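Local structure of cobalamin biosynthesis protein (Agrobacterium tumefaciens, 3BY5) at residues Arg31-Ala36 with Pro116-Gly121; Phe37-Asp42 with Val125-Thr130. The protein probably takes part in cobalamin (vitamin B12) biosynthesis as a CbiG-like protein, although its precise biochemical role has not been established. All coordinates share one frame; numbering follows the deposited sequence.

Interaction 1 of 2, residues Arg31-Ala36 with Pro116-Gly121; sequences RAAERA and PRLVVG
This is an apolar helix-on-sheet contact, in which Ala32 and Ala33 of helix 23-37 pack against Leu118 and Val120 of strand 112-120, which lies at one edge of the sheet within this chain. The two backbones come close: the CA atoms of Ala33 and Leu118 are 7.3 Å apart, and those of Ala32 and Val120 are 7.7 Å apart. Such spacing suits alanine, whose lone methyl lets the helix settle near the strand while the longer leucine and valine side chains span the gap from the other side. Leu118 and Val120 are two residues apart in the strand, and both point from the backbone toward the helix.

The closer of the two pairings is made by one branch of Leu118, whose CD2 meets CB of Ala33 at 3.6 Å. The same methyl also approaches the helix backbone, with Leu118 CD2 lying 3.7 Å from Ala33 CA. Its reach comes from the first torsion, which sets CG opposite the backbone N (chi1 -169°) and extends the branched end to the helix. Phe37, at the end of the same helix, also touches the Leu118 side chain, and Ala33 rests on Val125 and Ile127 of the neighbouring strand 123-129 as well. Beside this pair, Val120 presents CG2 to Ala32 CB at 4.2 Å, a looser touch, and it also meets Ala29 one turn earlier in the helix.

Only carbon atoms meet across these segments, so the contact depends on shape and on keeping water from methyl groups, without bonds of fixed direction. About 138 Å² is buried, both sides summed. Dispersion and the hydrophobic effect therefore hold helix and strand together here, while Ala36 N bonds Ala32 O within the helix and Leu118 pairs with Val125 of the neighbouring strand.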
loop_
_atom_site.group_PDB
_atom_site.type_symbol
_atom_site.label_atom_id
_atom_site.label_comp_id
_atom_site.label_asym_id
_atom_site.label_seq_id
_atom_site.Cartn_x
_atom_site.Cartn_y
_atom_site.Cartn_z
ATOM N N ARG A 31 -12.893 -6.833 -11.709
ATOM C CA ARG A 31 -12.915 -7.375 -13.070
ATOM C C ARG A 31 -14.049 -6.819 -13.936
ATOM O O ARG A 31 -13.894 -6.698 -15.152
ATOM C CB ARG A 31 -12.955 -8.904 -13.061
ATOM C CG ARG A 31 -11.651 -9.569 -12.643
ATOM C CD ARG A 31 -11.578 -10.989 -13.179
ATOM N NE ARG A 31 -10.822 -11.881 -12.299
ATOM C CZ ARG A 31 -9.507 -12.088 -12.367
ATOM N NH1 ARG A 31 -8.767 -11.465 -13.280
ATOM N NH2 ARG A 31 -8.930 -12.924 -11.514
ATOM N N ALA A 32 -15.174 -6.480 -13.307
ATOM C CA ALA A 32 -16.283 -5.824 -14.002
ATOM C C ALA A 32 -15.918 -4.396 -14.396
ATOM O O ALA A 32 -16.287 -3.946 -15.473
ATOM C CB ALA A 32 -17.548 -5.841 -13.158
ATOM N N ALA A 33 -15.190 -3.703 -13.519
ATOM C CA ALA A 33 -14.663 -2.365 -13.790
ATOM C C ALA A 33 -13.690 -2.372 -14.962
ATOM O O ALA A 33 -13.739 -1.496 -15.827
ATOM C CB ALA A 33 -13.984 -1.812 -12.554
ATOM N N GLU A 34 -12.816 -3.375 -14.980
ATOM C CA GLU A 34 -11.851 -3.561 -16.051
ATOM C C GLU A 34 -12.534 -3.727 -17.403
ATOM O O GLU A 34 -12.160 -3.071 -18.375
ATOM C CB GLU A 34 -10.956 -4.760 -15.743
ATOM C CG GLU A 34 -9.946 -4.469 -14.658
ATOM C CD GLU A 34 -9.045 -5.636 -14.356
ATOM O OE1 GLU A 34 -7.812 -5.440 -14.351
ATOM O OE2 GLU A 34 -9.559 -6.749 -14.118
ATOM N N ARG A 35 -13.552 -4.584 -17.443
ATOM C CA ARG A 35 -14.327 -4.827 -18.657
ATOM C C ARG A 35 -15.167 -3.630 -19.089
ATOM O O ARG A 35 -15.189 -3.289 -20.269
ATOM C CB ARG A 35 -15.214 -6.063 -18.495
ATOM C CG ARG A 35 -14.444 -7.366 -18.469
ATOM C CD ARG A 35 -15.361 -8.575 -18.576
ATOM N NE ARG A 35 -16.225 -8.722 -17.411
ATOM C CZ ARG A 35 -15.894 -9.362 -16.293
ATOM N NH1 ARG A 35 -14.700 -9.933 -16.167
ATOM N NH2 ARG A 35 -16.766 -9.428 -15.295
ATOM N N ALA A 36 -15.838 -2.989 -18.131
ATOM C CA ALA A 36 -16.712 -1.844 -18.408
ATOM C C ALA A 36 -15.981 -0.612 -18.907
ATOM O O ALA A 36 -16.561 0.190 -19.633
ATOM C CB ALA A 36 -17.535 -1.485 -17.183
ATOM N N PRO A 116 -16.161 7.051 -14.532
ATOM C CA PRO A 116 -17.105 7.469 -13.499
ATOM C C PRO A 116 -17.167 6.477 -12.345
ATOM O O PRO A 116 -16.792 5.314 -12.507
ATOM C CB PRO A 116 -18.443 7.496 -14.243
ATOM C CG PRO A 116 -18.281 6.509 -15.327
ATOM C CD PRO A 116 -16.859 6.655 -15.770
ATOM N N ARG A 117 -17.636 6.959 -11.196
ATOM C CA ARG A 117 -17.780 6.155 -9.985
ATOM C C ARG A 117 -18.628 4.922 -10.261
ATOM O O ARG A 117 -19.737 5.015 -10.788
ATOM C CB ARG A 117 -18.392 6.999 -8.864
ATOM C CG ARG A 117 -18.276 6.413 -7.455
ATOM C CD ARG A 117 -19.584 5.772 -6.975
ATOM N NE ARG A 117 -20.768 6.554 -7.330
ATOM C CZ ARG A 117 -21.944 6.473 -6.713
ATOM N NH1 ARG A 117 -22.114 5.655 -5.683
ATOM N NH2 ARG A 117 -22.957 7.226 -7.119
ATOM N N LEU A 118 -18.074 3.766 -9.922
ATOM C CA LEU A 118 -18.712 2.499 -10.212
ATOM C C LEU A 118 -19.017 1.749 -8.930
ATOM O O LEU A 118 -18.156 1.621 -8.071
ATOM C CB LEU A 118 -17.815 1.652 -11.114
ATOM C CG LEU A 118 -18.444 0.403 -11.730
ATOM C CD1 LEU A 118 -19.250 0.741 -12.968
ATOM C CD2 LEU A 118 -17.382 -0.584 -12.065
ATOM N N VAL A 119 -20.253 1.280 -8.798
ATOM C CA VAL A 119 -20.624 0.371 -7.719
ATOM C C VAL A 119 -21.081 -0.949 -8.342
ATOM O O VAL A 119 -21.921 -0.954 -9.235
ATOM C CB VAL A 119 -21.733 0.956 -6.816
ATOM C CG1 VAL A 119 -21.901 0.114 -5.569
ATOM C CG2 VAL A 119 -21.408 2.376 -6.415
ATOM N N VAL A 120 -20.484 -2.056 -7.904
ATOM C CA VAL A 120 -20.861 -3.400 -8.357
ATOM C C VAL A 120 -21.233 -4.233 -7.136
ATOM O O VAL A 120 -20.357 -4.656 -6.382
ATOM C CB VAL A 120 -19.713 -4.120 -9.111
ATOM C CG1 VAL A 120 -20.213 -5.414 -9.726
ATOM C CG2 VAL A 120 -19.100 -3.240 -10.182
ATOM N N GLY A 121 -22.524 -4.482 -6.951
ATOM C CA GLY A 121 -23.021 -5.000 -5.677
ATOM C C GLY A 121 -22.970 -3.836 -4.706
ATOM O O GLY A 121 -23.508 -2.767 -4.995
#

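Interaction 2 of 2, residues Phe37-Asp42 with Val125-Thr130; sequences FGVTVD and VAIAMT
Ile127 is the first residue along strand 123-129 to meet Phe37 and Val39, and it reaches each with a different branch. Its CD1 lies 3.8 Å from CD2 of Phe37, while CE2 of that ring is 4.1 Å from the same Ile127 methyl; the side chains meet at a slant. With CG1 anti to the carbonyl carbon (chi1 -66°), Ile127 carries its longer branch to the ring and turns CG2 to Val39, whose CG2 is 4.3 Å away. A beta-branched residue suits the strand and serves two neighbours at once. Two residues on, selenomethionine Met129 sets out from the backbone beside the loop and not at it, but its chain, bent at chi2 (145°), brings CE to within 3.9 Å of Val39 CG1. A long flexible side chain fits this detour.

Between Phe37 and Val39, Gly38 leaves the helix with positive phi (74°), a conformation glycine adopts easily.

Strand 123-129 runs antiparallel between 11-17 and 112-120, where Ile127 touches Thr11 and Val114. Helix 23-37 lies over it, with Val125 on Ala29.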
loop_
_atom_site.group_PDB
_atom_site.type_symbol
_atom_site.label_atom_id
_atom_site.label_comp_id
_atom_site.label_asym_id
_atom_site.label_seq_id
_atom_site.Cartn_x
_atom_site.Cartn_y
_atom_site.Cartn_z
ATOM N N PHE A 37 -14.717 -0.455 -18.523
ATOM C CA PHE A 37 -13.986 0.768 -18.835
ATOM C C PHE A 37 -12.801 0.572 -19.777
ATOM O O PHE A 37 -12.217 1.546 -20.258
ATOM C CB PHE A 37 -13.560 1.472 -17.550
ATOM C CG PHE A 37 -14.717 1.907 -16.690
ATOM C CD1 PHE A 37 -15.762 2.660 -17.232
ATOM C CD2 PHE A 37 -14.765 1.570 -15.339
ATOM C CE1 PHE A 37 -16.837 3.066 -16.445
ATOM C CE2 PHE A 37 -15.833 1.974 -14.540
ATOM C CZ PHE A 37 -16.874 2.724 -15.095
ATOM N N GLY A 38 -12.460 -0.681 -20.054
ATOM C CA GLY A 38 -11.381 -0.980 -20.979
ATOM C C GLY A 38 -10.033 -0.695 -20.362
ATOM O O GLY A 38 -9.134 -0.184 -21.025
ATOM N N VAL A 39 -9.904 -1.014 -19.078
ATOM C CA VAL A 39 -8.658 -0.811 -18.342
ATOM C C VAL A 39 -8.140 -2.135 -17.792
ATOM O O VAL A 39 -8.836 -3.154 -17.834
ATOM C CB VAL A 39 -8.814 0.221 -17.183
ATOM C CG1 VAL A 39 -9.149 1.605 -17.728
ATOM C CG2 VAL A 39 -9.859 -0.236 -16.164
ATOM N N THR A 40 -6.909 -2.114 -17.296
ATOM C CA THR A 40 -6.347 -3.255 -16.593
ATOM C C THR A 40 -5.683 -2.721 -15.341
ATOM O O THR A 40 -4.693 -2.004 -15.422
ATOM C CB THR A 40 -5.316 -4.038 -17.445
ATOM O OG1 THR A 40 -5.612 -3.884 -18.841
ATOM C CG2 THR A 40 -5.343 -5.519 -17.075
ATOM N N VAL A 41 -6.258 -3.061 -14.192
ATOM C CA VAL A 41 -5.789 -2.593 -12.892
ATOM C C VAL A 41 -4.469 -3.269 -12.532
ATOM O O VAL A 41 -4.357 -4.495 -12.584
ATOM C CB VAL A 41 -6.842 -2.887 -11.792
ATOM C CG1 VAL A 41 -6.359 -2.418 -10.440
ATOM C CG2 VAL A 41 -8.168 -2.231 -12.136
ATOM N N ASP A 42 -3.468 -2.469 -12.180
ATOM C CA ASP A 42 -2.192 -3.020 -11.741
ATOM C C ASP A 42 -1.837 -2.662 -10.299
ATOM O O ASP A 42 -0.768 -3.023 -9.810
ATOM C CB ASP A 42 -1.058 -2.675 -12.720
ATOM C CG ASP A 42 -1.170 -1.276 -13.285
ATOM O OD1 ASP A 42 -1.216 -0.323 -12.481
ATOM O OD2 ASP A 42 -1.202 -1.130 -14.528
ATOM N N VAL A 125 -15.783 1.061 -6.818
ATOM C CA VAL A 125 -14.521 1.019 -7.533
ATOM C C VAL A 125 -14.298 2.348 -8.240
ATOM O O VAL A 125 -15.123 2.766 -9.056
ATOM C CB VAL A 125 -14.496 -0.116 -8.580
ATOM C CG1 VAL A 125 -13.096 -0.274 -9.165
ATOM C CG2 VAL A 125 -14.976 -1.440 -7.972
ATOM N N ALA A 126 -13.187 3.007 -7.908
ATOM C CA ALA A 126 -12.746 4.231 -8.585
ATOM C C ALA A 126 -11.450 3.964 -9.330
ATOM O O ALA A 126 -10.500 3.469 -8.743
ATOM C CB ALA A 126 -12.538 5.341 -7.585
ATOM N N ILE A 127 -11.400 4.293 -10.615
ATOM C CA ILE A 127 -10.178 4.067 -11.391
ATOM C C ILE A 127 -9.434 5.371 -11.675
ATOM O O ILE A 127 -10.006 6.319 -12.210
ATOM C CB ILE A 127 -10.436 3.249 -12.699
ATOM C CG1 ILE A 127 -10.874 1.820 -12.366
ATOM C CG2 ILE A 127 -9.182 3.158 -13.569
ATOM C CD1 ILE A 127 -12.357 1.595 -12.459
ATOM N N ALA A 128 -8.161 5.404 -11.288
ATOM C CA ALA A 128 -7.275 6.518 -11.606
ATOM C C ALA A 128 -6.101 6.057 -12.461
ATOM O O ALA A 128 -5.641 4.929 -12.328
ATOM C CB ALA A 128 -6.775 7.179 -10.340
HETATM N N MSE A 129 -5.636 6.936 -13.346
HETATM C CA MSE A 129 -4.409 6.714 -14.114
HETATM C C MSE A 129 -3.428 7.842 -13.863
HETATM O O MSE A 129 -3.830 8.993 -13.703
HETATM C CB MSE A 129 -4.705 6.619 -15.605
HETATM C CG MSE A 129 -4.697 5.212 -16.142
HETATM SE SE MSE A 129 -6.018 4.963 -17.546
HETATM C CE MSE A 129 -5.604 3.135 -18.089
ATOM N N THR A 130 -2.142 7.511 -13.839
ATOM C CA THR A 130 -1.108 8.495 -13.537
ATOM C C THR A 130 -0.435 9.016 -14.807
ATOM O O THR A 130 -0.688 8.502 -15.898
ATOM C CB THR A 130 -0.074 7.939 -12.530
ATOM O OG1 THR A 130 0.706 9.017 -12.001
ATOM C CG2 THR A 130 0.835 6.907 -13.182
#

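Overall arrangement
The centres of interactions 1 and 2 lie 10 Å apart, and both join the end of helix 23-37, or the loop after it, to one mixed sheet. Their segments alternate along the chain: 31-36 runs straight into 37-42, and 116-121 is followed by 125-130 on the next strand. Strands 112-120 and 123-129 pair antiparallel, with Leu118 O 2.7 Å from Val125 N, a probable hydrogen bond. On the helix side, Glu34 OE1 probably accepts one from Val41 N. Helix 23-37 is the crossover between parallel strands 11-17 and 43-46, so these contacts tie that beta-alpha-beta unit to the last two strands of the chain.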